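Conserved hypothetical protein (Bacteroides thetaiotaomicron, PDB 2HQY) is of unknown function but binds coenzyme A and probably transfers an acyl or aminoacyl group with an acetyltransferase-like fold. Local coordinates at residues 62-67 / 78-83; 99-104 / 289-294. One frame throughout, in Å; residues are numbered along the deposited sequence.

Interaction 1 of 2, residues 62-67 / 78-83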
loop_
_atom_site.group_PDB
_atom_site.type_symbol
_atom_site.label_atom_id
_atom_site.label_comp_id
_atom_site.label_asym_id
_atom_site.label_seq_id
_atom_site.Cartn_x
_atom_site.Cartn_y
_atom_site.Cartn_z
ATOM N N LEU A 62 -2.556 -5.813 -15.116
ATOM C CA LEU A 62 -3.718 -6.168 -14.282
ATOM C C LEU A 62 -3.743 -7.680 -14.217
ATOM O O LEU A 62 -3.629 -8.344 -15.265
ATOM C CB LEU A 62 -5.031 -5.684 -14.917
ATOM C CG LEU A 62 -6.342 -6.167 -14.252
ATOM C CD1 LEU A 62 -6.497 -5.629 -12.826
ATOM C CD2 LEU A 62 -7.526 -5.768 -15.098
ATOM N N ALA A 63 -3.924 -8.242 -13.017
ATOM C CA ALA A 63 -4.012 -9.700 -12.930
ATOM C C ALA A 63 -4.999 -10.134 -11.862
ATOM O O ALA A 63 -5.253 -9.393 -10.910
ATOM C CB ALA A 63 -2.653 -10.304 -12.651
ATOM N N TYR A 64 -5.563 -11.326 -12.053
ATOM C CA TYR A 64 -6.488 -11.937 -11.083
ATOM C C TYR A 64 -5.864 -13.248 -10.633
ATOM O O TYR A 64 -5.039 -13.812 -11.337
ATOM C CB TYR A 64 -7.863 -12.190 -11.749
ATOM C CG TYR A 64 -8.502 -10.902 -12.260
ATOM C CD1 TYR A 64 -9.445 -10.200 -11.488
ATOM C CD2 TYR A 64 -8.144 -10.364 -13.506
ATOM C CE1 TYR A 64 -10.040 -9.003 -11.962
ATOM C CE2 TYR A 64 -8.738 -9.169 -13.986
ATOM C CZ TYR A 64 -9.672 -8.507 -13.190
ATOM O OH TYR A 64 -10.232 -7.344 -13.681
ATOM N N MET A 65 -6.212 -13.728 -9.443
ATOM C CA MET A 65 -5.765 -15.048 -9.035
ATOM C C MET A 65 -6.767 -16.084 -9.577
ATOM O O MET A 65 -7.896 -15.738 -9.895
ATOM C CB MET A 65 -5.673 -15.080 -7.496
ATOM C CG MET A 65 -5.119 -16.379 -6.886
ATOM S SD MET A 65 -3.292 -16.497 -6.944
ATOM C CE MET A 65 -2.844 -15.257 -5.751
ATOM N N MET A 66 -6.344 -17.343 -9.734
ATOM C CA MET A 66 -7.287 -18.417 -9.995
ATOM C C MET A 66 -8.306 -18.405 -8.832
ATOM O O MET A 66 -7.895 -18.394 -7.668
ATOM C CB MET A 66 -6.541 -19.769 -10.092
ATOM C CG MET A 66 -7.426 -21.001 -10.410
ATOM S SD MET A 66 -8.167 -21.100 -12.080
ATOM C CE MET A 66 -8.951 -22.736 -11.999
ATOM N N PRO A 67 -9.621 -18.341 -9.142
ATOM C CA PRO A 67 -10.655 -18.347 -8.102
ATOM C C PRO A 67 -10.523 -19.518 -7.137
ATOM O O PRO A 67 -10.244 -20.649 -7.553
ATOM C CB PRO A 67 -11.948 -18.454 -8.900
ATOM C CG PRO A 67 -11.605 -17.763 -10.227
ATOM C CD PRO A 67 -10.216 -18.235 -10.495
ATOM N N ARG A 78 -16.306 -15.702 -16.479
ATOM C CA ARG A 78 -17.038 -14.721 -17.281
ATOM C C ARG A 78 -17.133 -13.359 -16.576
ATOM O O ARG A 78 -16.914 -12.321 -17.201
ATOM C CB ARG A 78 -18.437 -15.264 -17.651
ATOM C CG ARG A 78 -19.289 -14.307 -18.486
ATOM C CD ARG A 78 -20.501 -15.031 -19.121
ATOM N N LYS A 79 -17.476 -13.367 -15.292
ATOM C CA LYS A 79 -17.549 -12.132 -14.519
ATOM C C LYS A 79 -16.185 -11.418 -14.413
ATOM O O LYS A 79 -16.107 -10.174 -14.502
ATOM C CB LYS A 79 -18.163 -12.399 -13.140
ATOM C CG LYS A 79 -19.637 -12.016 -13.068
ATOM C CD LYS A 79 -20.272 -12.429 -11.746
ATOM C CE LYS A 79 -21.323 -13.508 -11.971
ATOM N NZ LYS A 79 -22.471 -13.367 -11.020
ATOM N N LEU A 80 -15.117 -12.197 -14.235
ATOM C CA LEU A 80 -13.759 -11.626 -14.142
ATOM C C LEU A 80 -13.287 -11.053 -15.489
ATOM O O LEU A 80 -12.661 -9.991 -15.533
ATOM C CB LEU A 80 -12.750 -12.659 -13.624
ATOM C CG LEU A 80 -12.965 -13.181 -12.198
ATOM C CD1 LEU A 80 -12.025 -14.329 -11.913
ATOM C CD2 LEU A 80 -12.788 -12.047 -11.151
ATOM N N ILE A 81 -13.629 -11.735 -16.585
ATOM C CA ILE A 81 -13.296 -11.224 -17.925
ATOM C C ILE A 81 -13.984 -9.884 -18.175
ATOM O O ILE A 81 -13.386 -8.951 -18.738
ATOM C CB ILE A 81 -13.633 -12.271 -19.038
ATOM C CG1 ILE A 81 -12.717 -13.486 -18.882
ATOM C CG2 ILE A 81 -13.480 -11.648 -20.446
ATOM C CD1 ILE A 81 -13.252 -14.786 -19.529
ATOM N N GLU A 82 -15.242 -9.783 -17.747
ATOM C CA GLU A 82 -16.001 -8.547 -17.885
ATOM C C GLU A 82 -15.375 -7.444 -17.053
ATOM O O GLU A 82 -15.347 -6.286 -17.460
ATOM C CB GLU A 82 -17.469 -8.751 -17.472
ATOM C CG GLU A 82 -18.301 -9.437 -18.545
ATOM C CD GLU A 82 -19.569 -10.119 -18.013
ATOM O OE1 GLU A 82 -20.359 -10.614 -18.851
ATOM O OE2 GLU A 82 -19.775 -10.179 -16.779
ATOM N N ASP A 83 -14.845 -7.812 -15.892
ATOM C CA ASP A 83 -14.156 -6.843 -15.051
ATOM C C ASP A 83 -12.911 -6.327 -15.764
ATOM O O ASP A 83 -12.680 -5.112 -15.799
ATOM C CB ASP A 83 -13.801 -7.448 -13.695
ATOM C CG ASP A 83 -13.415 -6.398 -12.690
ATOM O OD1 ASP A 83 -14.304 -5.635 -12.264
ATOM O OD2 ASP A 83 -12.220 -6.307 -12.348
#

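Interaction 2 of 2, residues 99-104 / 289-294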
loop_
_atom_site.group_PDB
_atom_site.type_symbol
_atom_site.label_atom_id
_atom_site.label_comp_id
_atom_site.label_asym_id
_atom_site.label_seq_id
_atom_site.Cartn_x
_atom_site.Cartn_y
_atom_site.Cartn_z
ATOM N N ASN A 99 -2.458 -28.578 -11.807
ATOM C CA ASN A 99 -3.813 -29.105 -11.643
ATOM C C ASN A 99 -4.906 -28.105 -12.014
ATOM O O ASN A 99 -5.873 -28.479 -12.677
ATOM C CB ASN A 99 -4.048 -29.610 -10.225
ATOM C CG ASN A 99 -5.335 -30.409 -10.105
ATOM O OD1 ASN A 99 -5.493 -31.452 -10.748
ATOM N ND2 ASN A 99 -6.266 -29.921 -9.289
ATOM N N MET A 100 -4.757 -26.847 -11.586
ATOM C CA MET A 100 -5.735 -25.803 -11.924
ATOM C C MET A 100 -5.755 -25.528 -13.429
ATOM O O MET A 100 -6.807 -25.225 -13.996
ATOM C CB MET A 100 -5.486 -24.507 -11.133
ATOM C CG MET A 100 -5.625 -24.649 -9.619
ATOM S SD MET A 100 -7.293 -24.936 -8.997
ATOM C CE MET A 100 -6.983 -26.055 -7.621
ATOM N N ARG A 101 -4.587 -25.640 -14.062
ATOM C CA ARG A 101 -4.457 -25.502 -15.513
ATOM C C ARG A 101 -5.271 -26.570 -16.236
ATOM O O ARG A 101 -5.903 -26.289 -17.253
ATOM C CB ARG A 101 -2.986 -25.571 -15.939
ATOM C CG ARG A 101 -2.778 -25.649 -17.438
ATOM C CD ARG A 101 -1.309 -25.686 -17.821
ATOM N NE ARG A 101 -1.156 -25.422 -19.250
ATOM C CZ ARG A 101 -0.056 -25.663 -19.962
ATOM N NH1 ARG A 101 1.015 -26.188 -19.389
ATOM N NH2 ARG A 101 -0.032 -25.380 -21.257
ATOM N N ALA A 102 -5.253 -27.789 -15.702
ATOM C CA ALA A 102 -6.020 -28.901 -16.263
ATOM C C ALA A 102 -7.523 -28.640 -16.168
ATOM O O ALA A 102 -8.281 -28.954 -17.090
ATOM C CB ALA A 102 -5.657 -30.204 -15.558
ATOM N N ASP A 103 -7.936 -28.048 -15.047
ATOM C CA ASP A 103 -9.333 -27.691 -14.803
ATOM C C ASP A 103 -9.805 -26.660 -15.828
ATOM O O ASP A 103 -10.909 -26.777 -16.380
ATOM C CB ASP A 103 -9.499 -27.140 -13.378
ATOM C CG ASP A 103 -9.083 -28.140 -12.298
ATOM O OD1 ASP A 103 -9.286 -29.364 -12.475
ATOM O OD2 ASP A 103 -8.560 -27.692 -11.253
ATOM N N LEU A 104 -8.953 -25.666 -16.077
ATOM C CA LEU A 104 -9.238 -24.582 -17.017
ATOM C C LEU A 104 -9.396 -25.061 -18.442
ATOM O O LEU A 104 -10.292 -24.606 -19.162
ATOM C CB LEU A 104 -8.121 -23.552 -16.997
ATOM C CG LEU A 104 -8.163 -22.504 -15.908
ATOM C CD1 LEU A 104 -6.898 -21.674 -16.034
ATOM C CD2 LEU A 104 -9.422 -21.643 -16.049
ATOM N N GLU A 289 5.058 -25.244 -9.686
ATOM C CA GLU A 289 5.071 -24.258 -10.773
ATOM C C GLU A 289 3.813 -23.411 -10.772
ATOM O O GLU A 289 2.752 -23.866 -10.346
ATOM C CB GLU A 289 5.223 -24.972 -12.126
ATOM C CG GLU A 289 6.295 -26.018 -12.089
ATOM C CD GLU A 289 6.160 -27.030 -13.211
ATOM O OE1 GLU A 289 5.017 -27.471 -13.523
ATOM O OE2 GLU A 289 7.212 -27.379 -13.780
ATOM N N LYS A 290 3.933 -22.175 -11.241
ATOM C CA LYS A 290 2.798 -21.269 -11.266
ATOM C C LYS A 290 2.665 -20.711 -12.658
ATOM O O LYS A 290 3.618 -20.117 -13.193
ATOM C CB LYS A 290 2.983 -20.135 -10.280
ATOM C CG LYS A 290 3.191 -20.605 -8.854
ATOM C CD LYS A 290 3.371 -19.424 -7.922
ATOM C CE LYS A 290 3.745 -19.921 -6.553
ATOM N NZ LYS A 290 4.116 -18.776 -5.655
ATOM N N TYR A 291 1.505 -20.937 -13.256
ATOM C CA TYR A 291 1.271 -20.447 -14.611
ATOM C C TYR A 291 0.569 -19.116 -14.634
ATOM O O TYR A 291 -0.197 -18.777 -13.733
ATOM C CB TYR A 291 0.497 -21.472 -15.461
ATOM C CG TYR A 291 1.301 -22.708 -15.729
ATOM C CD1 TYR A 291 1.990 -22.866 -16.934
ATOM C CD2 TYR A 291 1.392 -23.715 -14.774
ATOM C CE1 TYR A 291 2.747 -24.001 -17.170
ATOM C CE2 TYR A 291 2.143 -24.837 -14.992
ATOM C CZ TYR A 291 2.822 -24.977 -16.186
ATOM O OH TYR A 291 3.556 -26.107 -16.390
ATOM N N MET A 292 0.851 -18.352 -15.676
ATOM C CA MET A 292 -0.009 -17.237 -16.008
ATOM C C MET A 292 -0.881 -17.702 -17.171
ATOM O O MET A 292 -0.378 -18.254 -18.162
ATOM C CB MET A 292 0.791 -15.978 -16.341
ATOM C CG MET A 292 -0.100 -14.793 -16.811
ATOM S SD MET A 292 0.729 -13.187 -16.851
ATOM C CE MET A 292 1.459 -13.239 -18.468
ATOM N N ALA A 293 -2.187 -17.511 -17.023
ATOM C CA ALA A 293 -3.166 -17.876 -18.042
ATOM C C ALA A 293 -3.775 -16.576 -18.552
ATOM O O ALA A 293 -4.473 -15.868 -17.806
ATOM C CB ALA A 293 -4.239 -18.778 -17.446
ATOM N N CYS A 294 -3.491 -16.262 -19.797
ATOM C CA CYS A 294 -4.028 -15.091 -20.446
ATOM C C CYS A 294 -5.012 -15.459 -21.568
ATOM O O CYS A 294 -4.757 -16.330 -22.348
ATOM C CB CYS A 294 -2.925 -14.211 -20.983
ATOM S SG CYS A 294 -1.930 -13.418 -19.746
#

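Interaction 1 of 2, residues 62-67 / 78-83
Y64 and D83 reach each other through complementary first torsions: the tyrosine CG stands anti to its own carbonyl carbon (chi1 -60°), sending the ring from strand 61-69 across to helix 73-87, while the aspartate CG lies anti to the backbone N (chi1 -165°) and brings the carboxylate to the hydroxyl. Strand, helix and the following parallel strand 92-96 make a beta-alpha-beta unit, as in acetyltransferases of the GNAT type. Y64 OH donates to D83 OD2 at 2.6 Å, meeting the oxygen on its anti side and 16° out of the carboxylate plane. Ring and carboxylate are almost perpendicular, yet OD2 lies in the ring plane, at the edge carrying the hydroxyl. Tyrosine suits this buried place because its long ring spans the gap and still ends in a donor. OD2 also takes a salt bridge from K55, so two partners hold this oxygen, and the nearby lysine charge probably favours the ionised form. A phenylalanine in place of Y64 would remove the hydroxyl and would probably leave D83 OD2 held by K55 alone of these two partners, with the carboxylate freer to turn. L80, branched and wholly apolar, fills the space beside the ring, its CD2 3.8 Å from Y64 CD1. Its other methyl turns to the proline past the regular part of the strand, L80 CD1 resting 3.8 Å from P67 CG.

Interaction 2 of 2, residues 99-104 / 289-294
R101 sets its CD over one face of the Y291 ring. This methylene sits almost exactly above the middle of the face, 4.3 Å from the ring centroid and only 3° off its normal, a clear CH-pi contact. Past that point the guanidinium runs toward the hydroxyl end of the tyrosine, where R101 NH1 comes 3.6 Å from Y291 CE1. The guanidinium and ring planes lie 40° apart. The reach comes from a chain fully extended from CG to NE, starting from a CG anti to the backbone N (chi1 171°). Arginine suits a partly exposed place of this kind, since one of its methylenes can cover an aromatic face while the charged end passes along the hydroxyl end of the ring. One helical turn further on, L104 makes a looser apolar contact, its CD1 lying 4.2 Å from A293 CB. The small alanine lets the buried leucine lie close to the strand.

Around this first shell, R101 also rests on V96 and F114, and L104 on M93 and V96, so helix 98-107 packs on the strands flanking 286-295 as well as on that strand itself. S98, at the start of the helix, touches Y291. Backbone hydrogen bonds tie Y291 to V96, A293 to M93 and M292 to T115, which fixes the strand between 92-96 and 112-116, antiparallel to both. A disulfide from C294 to C92 adds a covalent stitch. The helix thus connects two strands across a third that comes from far along the chain, an order consistent with the C-terminal half of the GNAT fold, where the last strand is inserted, antiparallel, between the two parallel strands joined by a helix.

In the fold
The centres of the two contacts lie 14 Å apart on the same side of the chain's centre, and they come in series: interaction 1 closes before interaction 2 opens. Strand 61-69 pairs with 92-96, which pairs in turn with 286-295, so one run of neighbouring strands carries both. M66 bridges them directly, its CE packing 3.8 Å from M100 O and 4.0 Å from L104 CG. Interaction 1 is local, joining a strand to the helix just after it, whereas interaction 2 brings in a strand near the chain's end. Together they build a part of the protein away from the coenzyme A pocket, where W175, E190 and Y246 bind the cofactor.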